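Local coordinates for protein tripeptidase (Staphylococcus aureus subsp. aureus, PDB 3RZA) that probably hydrolyses tripeptides as a metal-dependent peptidase of the M20 family, and holds zinc and calcium ions in its crystal structure, at residues Val90-Leu95 with Leu176-Phe181; Phe311-Asn316 with Pro354-Gly359; Gln324-Asn329 with Leu385-Ile390; Pro199-Ile204 with Glu269-Asp274. One frame throughout, in Å; residues are numbered along the deposited sequence. Where two conformers were deposited one is given.

How the interactions relate
Interactions 1, 2 and 3 adjoin in the metal-binding part of the chain. Interaction 1 joins neighbouring parallel strands at one end, with charged groups at its rim. Interaction 2, touching it through Tyr94 and Ser355, sets mostly carbon against strand 355-359. Interaction 3 packs two helices; Ile387 reaches Leu93 of interaction 1 and Leu358 of interaction 2, and a single amide-carboxylate bond lies toward the surface. All three are partly buried. Interaction 4 is the buried one, a regular antiparallel strand pair centred about 32 Å from the centre of interaction 3. Its strand 194-209 neighbours both strands of interaction 2, 299-312 and 355-359, in the same sheet, and it also meets the second subunit.

Interaction 1: residues Val90-Leu95 with Leu176-Phe181; sequences VPKLYL and LLDADF
Asp180 has its CG beside its own backbone N (chi1 -64°), which leaves OD2 facing the amide of Lys92, while Lys92, turned likewise (chi1 -61°) and extended beyond CG, stretches its ammonium to Asp178. The bond from Lys92 N to Asp180 OD2 is 2.8 Å long and nearly straight (175°), and meets the oxygen on its anti side. Asp180 N answers with a 2.7 Å bond to Lys92 O, so the two residues hold each other by backbone and side chain. Lys92 NZ forms a salt bridge to the syn side of Asp178 OD2 at 3.1 Å; Gln153 is a second partner of that oxygen. Further along, Tyr94 N bonds to Phe181 O at 3.1 Å, and a water links Leu93 O with Asp178 O. The Phe181 ring takes Pro91 CB at CE2 (3.7 Å) and Leu93 CD1 at CD1 (4.0 Å), with Val391 of helix 374-393 adding another contact. Ala179 CB rests on Tyr94 CB at 3.8 Å. Leu93 and Phe181 form a parallel bridge where strands 93-98 and 181-184 begin to run together, neighbours in the helix-covered sheet of what is, by its family, probably the catalytic domain, whose strand 93-98 ends at the zinc ligand His98.

Interaction 2: residues Phe311-Asn316 with Pro354-Gly359; sequences FKINDN and PSVILG
Phe311 and Ile313 bring carbon to the same backbone oxygen, that of Ser355. The Phe311 ring approaches obliquely, CE2 lying 3.4 Å from Ser355 O, and Ile313 CG1 comes within 3.6 Å of Ser355 O. That ethyl branch stands beside the backbone N of Ile313 (chi1 -52°), where it also meets Val356 CG1 at 3.9 Å. On the next residue, Ile357 CD1 reaches the far end of the ring at Phe311 CZ, a looser 4.3 Å. One shell out, Asn349 donates its side-chain amide to Ser355 O and also touches both Phe311 and Ile313, while Val319 of helix 318-329 packs on Ile313, Pro354 and Val356. Strand 194-209 positions both partners: it pairs with strand 355-359 and hydrogen-bonds to Phe311 and Ile313 through Ala198 and Val196. The turn after Ile313 is held by its own polar groups. Lys312 NZ bonds to Ile313 O at 2.9 Å and makes a salt bridge with Asp315 OD2 at 2.9 Å, and Asn314 OD1 closes an Asx turn on Asn316 N. No hydrogen bond crosses between 311-316 and 354-359, so the fit rests on carbons packed against one another and round a carbonyl that accepts a hydrogen bond from Asn349.

Interaction 3: residues Gln324-Asn329 with Leu385-Ile390; sequences QESARN and LEIIKI
Ser326 and Ile390 bury the most surface here, and Glu386 supplies the polar end. CD1 of Ile390 ends against the backbone of the opposite helix, 3.5 Å from Ser326 N and 3.8 Å from Ser326 CB. Its other branch, CG2, lies 3.4 Å from Glu325 OE1, as the extended Glu325 chain passes obliquely over Ile390. Ser326 is small enough to let the helices come near: its CB is only 3.5 Å from Ile387 CG1, tighter than usual for two carbons. The hydroxyl, set between the backbone N and carbonyl carbon (chi1 73°), also faces Ile387, but its polar needs are met by Ala323 O one turn back and by Gln383 NE2. Helices 318-329 and 374-393 pack at a steep angle, their local axes 8.9 Å apart at closest and 121° between directions; helix 374-393 lies against the central sheet through Ile387 on Leu93, and also touches helix 128-147 through Leu385 and Ile388. Glu386 CG covers Ser326 CA, after which a bend at chi2 swings the carboxylate toward Asn329. Asn329 ND2 gives OE2 of Glu386 a 2.9 Å bond, lying near the amide plane but reaching the oxygen on its anti side and well out of the carboxylate plane; the two flat groups stand 79° apart. Arg393, about two turns further along the same helix, touches Glu386 as well.

Interaction 4: residues Pro199-Ile204 with Glu269-Asp274; sequences PTQMLI and EARSHD. With IPA (isopropyl alcohol), chain H.
Two antiparallel strands, 194-209 and 263-272, meet here in a sheet that, with helix 275-295 against it, resembles the lid or dimerisation domain of M20 peptidases. Thr200 with Ser272 and Met202, a selenomethionine, with Ala270 are the hydrogen-bonded pairs; in each both amides donate, Met202 N to Ala270 O at 2.9 Å and Ser272 N to Thr200 O at 3.1 Å. Gln201 with Arg271 and Leu203 with Glu269 are the non-hydrogen-bonded pairs, their side chains sharing one face. There Arg271 grips Glu269 side-on: NE to OE2 of Glu269 at 2.9 Å and NH2 to Glu269 OE1 at 2.9 Å, both oxygens close to the guanidinium plane. The Gln201 amide is stacked nearly parallel to it, 11° apart. This two-pronged salt bridge fixes the rotation of the guanidinium, while NH1 bonds to Gly340 O and to a citric acid molecule probably carried over from crystallisation, which may mark a place able to receive an anion. At the strand end, Pro199 CB sits 3.8 Å over the centre of the His273 ring, a CH-pi contact modelled for one of two His273 conformers. His273 NE2 shares a 3.2 Å hydrogen bond with O2 of an isopropyl alcohol, probably also from crystallisation. A water joins Thr200 OG1, also bonded to Gly310 N, to Ser272 O; Ser272 OG, bonded to Thr244 OG1 and Asp274 N, makes an ST turn leading into helix 275-295. That helix covers the face of Ala270, strands 299-312 and 244-253 flank the pair, and Ala215 and His214 of the second subunit pack on Glu269 and Arg271.

Interaction 1: residues Val90-Leu95 with Leu176-Phe181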
# COMPACT_ATOMS: atom_id res chain seq x y z
N VAL A 90 -5.11 56.98 8.29
CA VAL A 90 -6.03 55.95 7.78
C VAL A 90 -5.52 54.55 8.18
O VAL A 90 -4.35 54.42 8.57
CB VAL A 90 -6.18 56.02 6.23
CG1 VAL A 90 -6.44 57.46 5.77
CG2 VAL A 90 -4.95 55.43 5.54
N PRO A 91 -6.39 53.51 8.09
CA PRO A 91 -5.97 52.18 8.49
C PRO A 91 -4.76 51.63 7.74
O PRO A 91 -4.51 52.00 6.57
CB PRO A 91 -7.21 51.33 8.18
CG PRO A 91 -8.32 52.23 8.35
CD PRO A 91 -7.84 53.53 7.80
N LYS A 92 -4.01 50.78 8.43
CA LYS A 92 -2.80 50.17 7.89
C LYS A 92 -3.20 48.81 7.35
O LYS A 92 -3.80 48.01 8.09
CB LYS A 92 -1.74 50.02 8.96
CG LYS A 92 -1.28 51.36 9.59
CD LYS A 92 -0.35 51.09 10.75
CE LYS A 92 0.36 52.33 11.24
NZ LYS A 92 1.28 52.01 12.37
N LEU A 93 -2.88 48.57 6.08
CA LEU A 93 -3.31 47.40 5.33
C LEU A 93 -2.15 46.48 5.11
O LEU A 93 -1.00 46.95 5.02
CB LEU A 93 -3.82 47.86 3.95
CG LEU A 93 -4.37 46.81 2.98
CD1 LEU A 93 -5.50 45.98 3.62
CD2 LEU A 93 -4.84 47.53 1.75
N TYR A 94 -2.42 45.18 5.01
CA TYR A 94 -1.47 44.25 4.42
C TYR A 94 -2.14 43.42 3.34
O TYR A 94 -3.34 43.23 3.36
CB TYR A 94 -0.77 43.36 5.47
CG TYR A 94 -1.45 42.03 5.72
CD1 TYR A 94 -2.54 41.96 6.57
CD2 TYR A 94 -1.02 40.86 5.07
CE1 TYR A 94 -3.20 40.77 6.78
CE2 TYR A 94 -1.69 39.66 5.27
CZ TYR A 94 -2.79 39.62 6.14
OH TYR A 94 -3.44 38.43 6.36
N LEU A 95 -1.33 42.95 2.40
CA LEU A 95 -1.76 42.05 1.34
C LEU A 95 -0.74 40.93 1.31
O LEU A 95 0.45 41.20 1.47
CB LEU A 95 -1.78 42.77 0.01
CG LEU A 95 -2.69 43.99 -0.11
CD1 LEU A 95 -2.33 44.77 -1.39
CD2 LEU A 95 -4.17 43.56 -0.11
N LEU A 176 7.78 41.89 12.18
CA LEU A 176 7.86 42.63 10.93
C LEU A 176 6.50 43.17 10.45
O LEU A 176 6.48 44.08 9.62
CB LEU A 176 8.50 41.76 9.83
CG LEU A 176 9.95 41.32 10.07
CD1 LEU A 176 10.40 40.28 9.04
CD2 LEU A 176 10.92 42.53 10.09
N LEU A 177 5.38 42.62 10.94
CA LEU A 177 4.05 43.02 10.50
C LEU A 177 3.55 44.24 11.25
O LEU A 177 3.80 44.38 12.44
CB LEU A 177 3.04 41.87 10.68
CG LEU A 177 3.31 40.52 10.01
CD1 LEU A 177 2.05 39.68 10.01
CD2 LEU A 177 3.84 40.68 8.58
N ASP A 178 2.83 45.11 10.54
CA ASP A 178 2.25 46.32 11.11
C ASP A 178 1.04 46.67 10.24
O ASP A 178 1.17 47.39 9.23
CB ASP A 178 3.29 47.46 11.13
CG ASP A 178 2.75 48.74 11.74
OD1 ASP A 178 1.86 48.68 12.60
OD2 ASP A 178 3.25 49.83 11.39
N ALA A 179 -0.10 46.07 10.60
CA ALA A 179 -1.36 46.26 9.86
C ALA A 179 -2.54 46.12 10.81
O ALA A 179 -2.49 45.34 11.75
CB ALA A 179 -1.47 45.23 8.74
N ASP A 180 -3.60 46.89 10.54
CA ASP A 180 -4.90 46.76 11.22
C ASP A 180 -5.75 45.60 10.68
O ASP A 180 -6.53 45.01 11.41
CB ASP A 180 -5.70 48.06 11.09
CG ASP A 180 -5.02 49.24 11.79
OD1 ASP A 180 -4.77 49.14 13.01
OD2 ASP A 180 -4.73 50.25 11.12
N PHE A 181 -5.65 45.33 9.38
CA PHE A 181 -6.33 44.20 8.74
C PHE A 181 -5.73 43.95 7.36
O PHE A 181 -4.90 44.74 6.88
CB PHE A 181 -7.86 44.45 8.62
CG PHE A 181 -8.23 45.78 8.00
CD1 PHE A 181 -8.23 45.95 6.59
CD2 PHE A 181 -8.58 46.86 8.80
CE1 PHE A 181 -8.57 47.18 6.02
CE2 PHE A 181 -8.94 48.09 8.22
CZ PHE A 181 -8.91 48.25 6.83
O HOH W 1 0.50 48.31 6.76

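Interaction 2: residues Phe311-Asn316 with Pro354-Gly359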
# COMPACT_ATOMS: atom_id res chain seq x y z
N PHE A 311 -10.95 30.05 11.37
CA PHE A 311 -11.37 31.39 11.75
C PHE A 311 -12.73 31.72 11.12
O PHE A 311 -13.24 31.00 10.24
CB PHE A 311 -10.31 32.43 11.35
CG PHE A 311 -10.19 32.65 9.86
CD1 PHE A 311 -9.39 31.82 9.09
CD2 PHE A 311 -10.89 33.68 9.23
CE1 PHE A 311 -9.29 32.00 7.71
CE2 PHE A 311 -10.80 33.86 7.85
CZ PHE A 311 -10.00 33.03 7.09
N LYS A 312 -13.33 32.78 11.62
CA LYS A 312 -14.55 33.34 11.06
C LYS A 312 -14.51 34.81 11.43
O LYS A 312 -14.47 35.13 12.62
CB LYS A 312 -15.79 32.66 11.66
CG LYS A 312 -17.20 33.22 11.21
CD LYS A 312 -17.46 33.04 9.72
CE LYS A 312 -18.79 33.69 9.29
NZ LYS A 312 -18.75 35.23 9.16
N ILE A 313 -14.43 35.68 10.43
CA ILE A 313 -14.47 37.12 10.66
C ILE A 313 -15.94 37.56 10.59
O ILE A 313 -16.69 37.18 9.67
CB ILE A 313 -13.61 37.89 9.64
CG1 ILE A 313 -12.17 37.33 9.57
CG2 ILE A 313 -13.60 39.36 10.00
CD1 ILE A 313 -11.46 37.25 10.89
N ASN A 314 -16.36 38.32 11.59
CA ASN A 314 -17.70 38.88 11.66
C ASN A 314 -17.98 39.70 10.38
O ASN A 314 -17.14 40.50 9.95
CB ASN A 314 -17.81 39.74 12.93
CG ASN A 314 -19.18 40.31 13.15
OD1 ASN A 314 -19.72 41.05 12.31
ND2 ASN A 314 -19.73 40.06 14.33
N ASP A 315 -19.16 39.52 9.80
CA ASP A 315 -19.50 40.13 8.50
C ASP A 315 -19.63 41.67 8.51
O ASP A 315 -19.62 42.27 7.44
CB ASP A 315 -20.78 39.52 7.92
CG ASP A 315 -20.62 38.05 7.56
OD1 ASP A 315 -20.32 37.75 6.37
OD2 ASP A 315 -20.78 37.20 8.48
N ASN A 316 -19.75 42.28 9.70
CA ASN A 316 -19.78 43.74 9.86
C ASN A 316 -18.40 44.40 10.05
O ASN A 316 -18.33 45.63 10.16
CB ASN A 316 -20.69 44.12 11.03
CG ASN A 316 -22.05 43.48 10.94
OD1 ASN A 316 -22.44 42.71 11.81
ND2 ASN A 316 -22.75 43.73 9.83
N PRO A 354 -7.06 40.82 11.61
CA PRO A 354 -8.22 40.33 10.84
C PRO A 354 -7.93 40.20 9.35
O PRO A 354 -7.58 41.17 8.71
CB PRO A 354 -9.28 41.42 11.08
CG PRO A 354 -8.98 41.93 12.42
CD PRO A 354 -7.50 41.79 12.63
N SER A 355 -8.05 38.98 8.84
CA SER A 355 -7.67 38.67 7.47
C SER A 355 -8.76 37.85 6.80
O SER A 355 -9.27 36.91 7.40
CB SER A 355 -6.34 37.94 7.44
OG SER A 355 -5.34 38.69 8.11
N VAL A 356 -9.10 38.22 5.57
CA VAL A 356 -10.04 37.49 4.72
C VAL A 356 -9.32 37.21 3.40
O VAL A 356 -8.26 37.81 3.13
CB VAL A 356 -11.36 38.30 4.51
CG1 VAL A 356 -11.96 38.69 5.88
CG2 VAL A 356 -11.13 39.52 3.67
N ILE A 357 -9.88 36.32 2.59
CA ILE A 357 -9.18 35.74 1.46
C ILE A 357 -9.97 36.11 0.21
O ILE A 357 -11.16 35.80 0.12
CB ILE A 357 -9.02 34.18 1.56
CG1 ILE A 357 -8.89 33.70 3.01
CG2 ILE A 357 -7.80 33.70 0.75
CD1 ILE A 357 -7.65 34.30 3.77
N LEU A 358 -9.32 36.79 -0.74
CA LEU A 358 -9.95 37.28 -1.95
C LEU A 358 -9.93 36.20 -3.02
O LEU A 358 -8.89 35.56 -3.23
CB LEU A 358 -9.22 38.50 -2.49
CG LEU A 358 -9.12 39.72 -1.58
CD1 LEU A 358 -8.25 40.78 -2.27
CD2 LEU A 358 -10.51 40.26 -1.20
N GLY A 359 -11.06 36.03 -3.71
CA GLY A 359 -11.11 35.16 -4.88
C GLY A 359 -10.16 35.64 -5.96
O GLY A 359 -10.15 36.83 -6.27

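Interaction 3: residues Gln324-Asn329 with Leu385-Ile390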
# COMPACT_ATOMS: atom_id res chain seq x y z
N GLN A 324 -16.15 43.76 0.06
CA GLN A 324 -17.44 43.76 -0.61
C GLN A 324 -17.68 45.07 -1.39
O GLN A 324 -18.17 45.03 -2.52
CB GLN A 324 -18.58 43.49 0.38
CG GLN A 324 -18.63 42.09 0.93
CD GLN A 324 -19.81 41.94 1.86
OE1 GLN A 324 -19.81 42.51 2.94
NE2 GLN A 324 -20.85 41.24 1.40
N GLU A 325 -17.34 46.21 -0.79
CA GLU A 325 -17.47 47.53 -1.47
C GLU A 325 -16.64 47.59 -2.77
O GLU A 325 -17.16 47.99 -3.83
CB GLU A 325 -17.06 48.68 -0.54
CG GLU A 325 -17.30 50.12 -1.13
CD GLU A 325 -16.81 51.26 -0.20
OE1 GLU A 325 -16.56 51.02 0.99
OE2 GLU A 325 -16.68 52.40 -0.70
N SER A 326 -15.37 47.16 -2.68
CA SER A 326 -14.46 47.09 -3.86
C SER A 326 -15.05 46.20 -4.98
O SER A 326 -15.02 46.58 -6.15
CB SER A 326 -13.06 46.61 -3.46
OG SER A 326 -13.00 45.21 -3.13
N ALA A 327 -15.64 45.09 -4.59
CA ALA A 327 -16.32 44.19 -5.51
C ALA A 327 -17.56 44.85 -6.17
O ALA A 327 -17.70 44.81 -7.40
CB ALA A 327 -16.70 42.82 -4.79
N ARG A 328 -18.42 45.49 -5.38
CA ARG A 328 -19.58 46.23 -5.92
C ARG A 328 -19.21 47.38 -6.83
O ARG A 328 -19.83 47.55 -7.91
CB ARG A 328 -20.48 46.76 -4.81
CG ARG A 328 -21.33 45.70 -4.12
CD ARG A 328 -22.42 46.33 -3.29
NE ARG A 328 -21.85 47.13 -2.20
CZ ARG A 328 -21.50 46.68 -0.98
NH1 ARG A 328 -21.69 45.39 -0.59
NH2 ARG A 328 -20.96 47.54 -0.12
N ASN A 329 -18.18 48.14 -6.45
CA ASN A 329 -17.66 49.22 -7.32
C ASN A 329 -17.20 48.74 -8.71
O ASN A 329 -17.39 49.45 -9.69
CB ASN A 329 -16.51 49.97 -6.65
CG ASN A 329 -16.95 50.81 -5.46
OD1 ASN A 329 -18.12 50.88 -5.12
ND2 ASN A 329 -15.98 51.44 -4.80
N LEU A 385 -6.45 47.49 -6.32
CA LEU A 385 -6.31 48.94 -6.41
C LEU A 385 -7.49 49.67 -5.71
O LEU A 385 -7.29 50.67 -5.02
CB LEU A 385 -6.19 49.41 -7.87
CG LEU A 385 -6.12 50.93 -8.08
CD1 LEU A 385 -4.94 51.53 -7.28
CD2 LEU A 385 -6.01 51.26 -9.54
N GLU A 386 -8.71 49.18 -5.94
CA GLU A 386 -9.91 49.78 -5.37
C GLU A 386 -9.92 49.67 -3.85
O GLU A 386 -10.28 50.64 -3.17
CB GLU A 386 -11.15 49.13 -5.97
CG GLU A 386 -12.44 49.83 -5.69
CD GLU A 386 -12.55 51.22 -6.30
OE1 GLU A 386 -11.87 51.52 -7.30
OE2 GLU A 386 -13.33 52.02 -5.75
N ILE A 387 -9.50 48.52 -3.33
CA ILE A 387 -9.38 48.30 -1.86
C ILE A 387 -8.40 49.28 -1.20
O ILE A 387 -8.71 49.83 -0.15
CB ILE A 387 -8.93 46.82 -1.54
CG1 ILE A 387 -10.08 45.85 -1.82
CG2 ILE A 387 -8.43 46.69 -0.08
CD1 ILE A 387 -9.70 44.39 -1.77
N ILE A 388 -7.25 49.50 -1.84
CA ILE A 388 -6.28 50.51 -1.37
C ILE A 388 -6.89 51.93 -1.36
O ILE A 388 -6.66 52.69 -0.40
CB ILE A 388 -4.97 50.49 -2.21
CG1 ILE A 388 -4.14 49.26 -1.86
CG2 ILE A 388 -4.13 51.75 -1.97
CD1 ILE A 388 -3.00 48.99 -2.87
N LYS A 389 -7.66 52.26 -2.41
CA LYS A 389 -8.35 53.58 -2.50
C LYS A 389 -9.43 53.74 -1.43
O LYS A 389 -9.57 54.83 -0.86
CB LYS A 389 -8.98 53.81 -3.90
CG LYS A 389 -7.98 54.12 -5.03
CD LYS A 389 -8.70 54.25 -6.39
CE LYS A 389 -7.90 55.09 -7.36
NZ LYS A 389 -8.52 55.18 -8.73
N ILE A 390 -10.21 52.67 -1.18
CA ILE A 390 -11.29 52.71 -0.19
C ILE A 390 -10.73 52.87 1.24
O ILE A 390 -11.23 53.68 2.02
CB ILE A 390 -12.21 51.46 -0.28
CG1 ILE A 390 -13.04 51.48 -1.58
CG2 ILE A 390 -13.17 51.39 0.92
CD1 ILE A 390 -13.54 50.08 -2.05

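Interaction 4: residues Pro199-Ile204 with Glu269-Asp274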
# COMPACT_ATOMS: atom_id res chain seq x y z
N PRO A 199 -11.95 26.46 7.85
CA PRO A 199 -12.02 25.49 8.95
C PRO A 199 -10.67 25.23 9.63
O PRO A 199 -9.61 25.65 9.11
CB PRO A 199 -12.48 24.23 8.24
CG PRO A 199 -11.76 24.30 6.93
CD PRO A 199 -11.65 25.78 6.58
N THR A 200 -10.74 24.60 10.80
CA THR A 200 -9.60 23.85 11.39
C THR A 200 -9.40 22.53 10.64
O THR A 200 -10.35 21.83 10.44
CB THR A 200 -9.84 23.55 12.89
OG1 THR A 200 -10.09 24.76 13.59
CG2 THR A 200 -8.63 22.84 13.54
N GLN A 201 -8.19 22.24 10.17
CA GLN A 201 -7.86 20.91 9.64
C GLN A 201 -6.92 20.23 10.62
O GLN A 201 -5.99 20.86 11.12
CB GLN A 201 -7.20 20.97 8.28
CG GLN A 201 -7.14 19.57 7.56
CD GLN A 201 -5.79 19.20 6.92
OE1 GLN A 201 -5.35 18.07 7.03
NE2 GLN A 201 -5.18 20.12 6.22
N MSE A 202 -7.19 18.95 10.89
CA MSE A 202 -6.27 18.08 11.60
C MSE A 202 -5.95 16.83 10.77
O MSE A 202 -6.81 16.32 10.06
CB MSE A 202 -6.87 17.68 12.94
CG MSE A 202 -7.10 18.88 13.84
SE MSE A 202 -7.32 18.40 15.65
CE MSE A 202 -7.73 20.16 16.42
N LEU A 203 -4.70 16.37 10.87
CA LEU A 203 -4.26 15.07 10.33
C LEU A 203 -4.41 14.05 11.45
O LEU A 203 -4.13 14.39 12.60
CB LEU A 203 -2.80 15.10 9.86
CG LEU A 203 -2.38 16.13 8.78
CD1 LEU A 203 -0.87 16.06 8.51
CD2 LEU A 203 -3.16 15.94 7.49
N ILE A 204 -4.96 12.87 11.14
CA ILE A 204 -4.99 11.75 12.08
C ILE A 204 -4.41 10.54 11.36
O ILE A 204 -4.82 10.21 10.24
CB ILE A 204 -6.42 11.47 12.65
CG1 ILE A 204 -6.44 10.19 13.51
CG2 ILE A 204 -7.45 11.38 11.56
CD1 ILE A 204 -7.61 10.10 14.49
N GLU A 269 -7.74 12.61 7.58
CA GLU A 269 -7.91 14.00 8.05
C GLU A 269 -9.31 14.27 8.53
O GLU A 269 -10.22 13.47 8.28
CB GLU A 269 -7.57 15.00 6.94
CG GLU A 269 -8.40 14.82 5.67
CD GLU A 269 -8.69 16.12 5.00
OE1 GLU A 269 -7.74 16.73 4.44
OE2 GLU A 269 -9.87 16.55 5.01
N ALA A 270 -9.46 15.41 9.20
CA ALA A 270 -10.76 15.93 9.57
C ALA A 270 -10.75 17.44 9.47
O ALA A 270 -9.69 18.06 9.64
CB ALA A 270 -11.11 15.48 10.98
N ARG A 271 -11.91 18.02 9.14
CA ARG A 271 -12.08 19.49 9.06
C ARG A 271 -13.36 19.90 9.74
O ARG A 271 -14.35 19.18 9.64
CB ARG A 271 -12.12 19.99 7.60
CG ARG A 271 -11.01 19.46 6.74
CD ARG A 271 -11.00 20.05 5.35
NE ARG A 271 -9.94 19.40 4.59
CZ ARG A 271 -9.12 19.97 3.69
NH1 ARG A 271 -9.24 21.24 3.31
NH2 ARG A 271 -8.19 19.21 3.10
N SER A 272 -13.35 21.06 10.42
CA SER A 272 -14.59 21.69 10.86
C SER A 272 -14.48 23.19 10.99
O SER A 272 -13.41 23.71 11.31
CB SER A 272 -15.05 21.14 12.21
OG SER A 272 -16.35 21.60 12.51
N HIS A 273 -15.62 23.87 10.81
CA HIS A 273 -15.70 25.32 11.07
C HIS A 273 -16.00 25.64 12.53
O HIS A 273 -16.04 26.82 12.91
CB HIS A 273 -16.69 25.98 10.13
CG HIS A 273 -16.20 26.03 8.73
ND1 HIS A 273 -15.35 27.01 8.28
CD2 HIS A 273 -16.38 25.18 7.69
CE1 HIS A 273 -15.03 26.77 7.03
NE2 HIS A 273 -15.66 25.68 6.63
N ASP A 274 -16.18 24.60 13.35
CA ASP A 274 -16.37 24.73 14.80
C ASP A 274 -15.12 24.07 15.44
O ASP A 274 -14.90 22.86 15.25
CB ASP A 274 -17.68 24.03 15.19
CG ASP A 274 -18.03 24.16 16.67
OD1 ASP A 274 -17.14 24.21 17.53
OD2 ASP A 274 -19.24 24.12 16.96
C1 IPA H . -16.85 21.47 6.24
C2 IPA H . -15.48 21.97 5.81
C3 IPA H . -14.72 20.85 5.12
O2 IPA H . -15.63 23.02 4.88
O HOH W 2 -12.68 25.42 13.66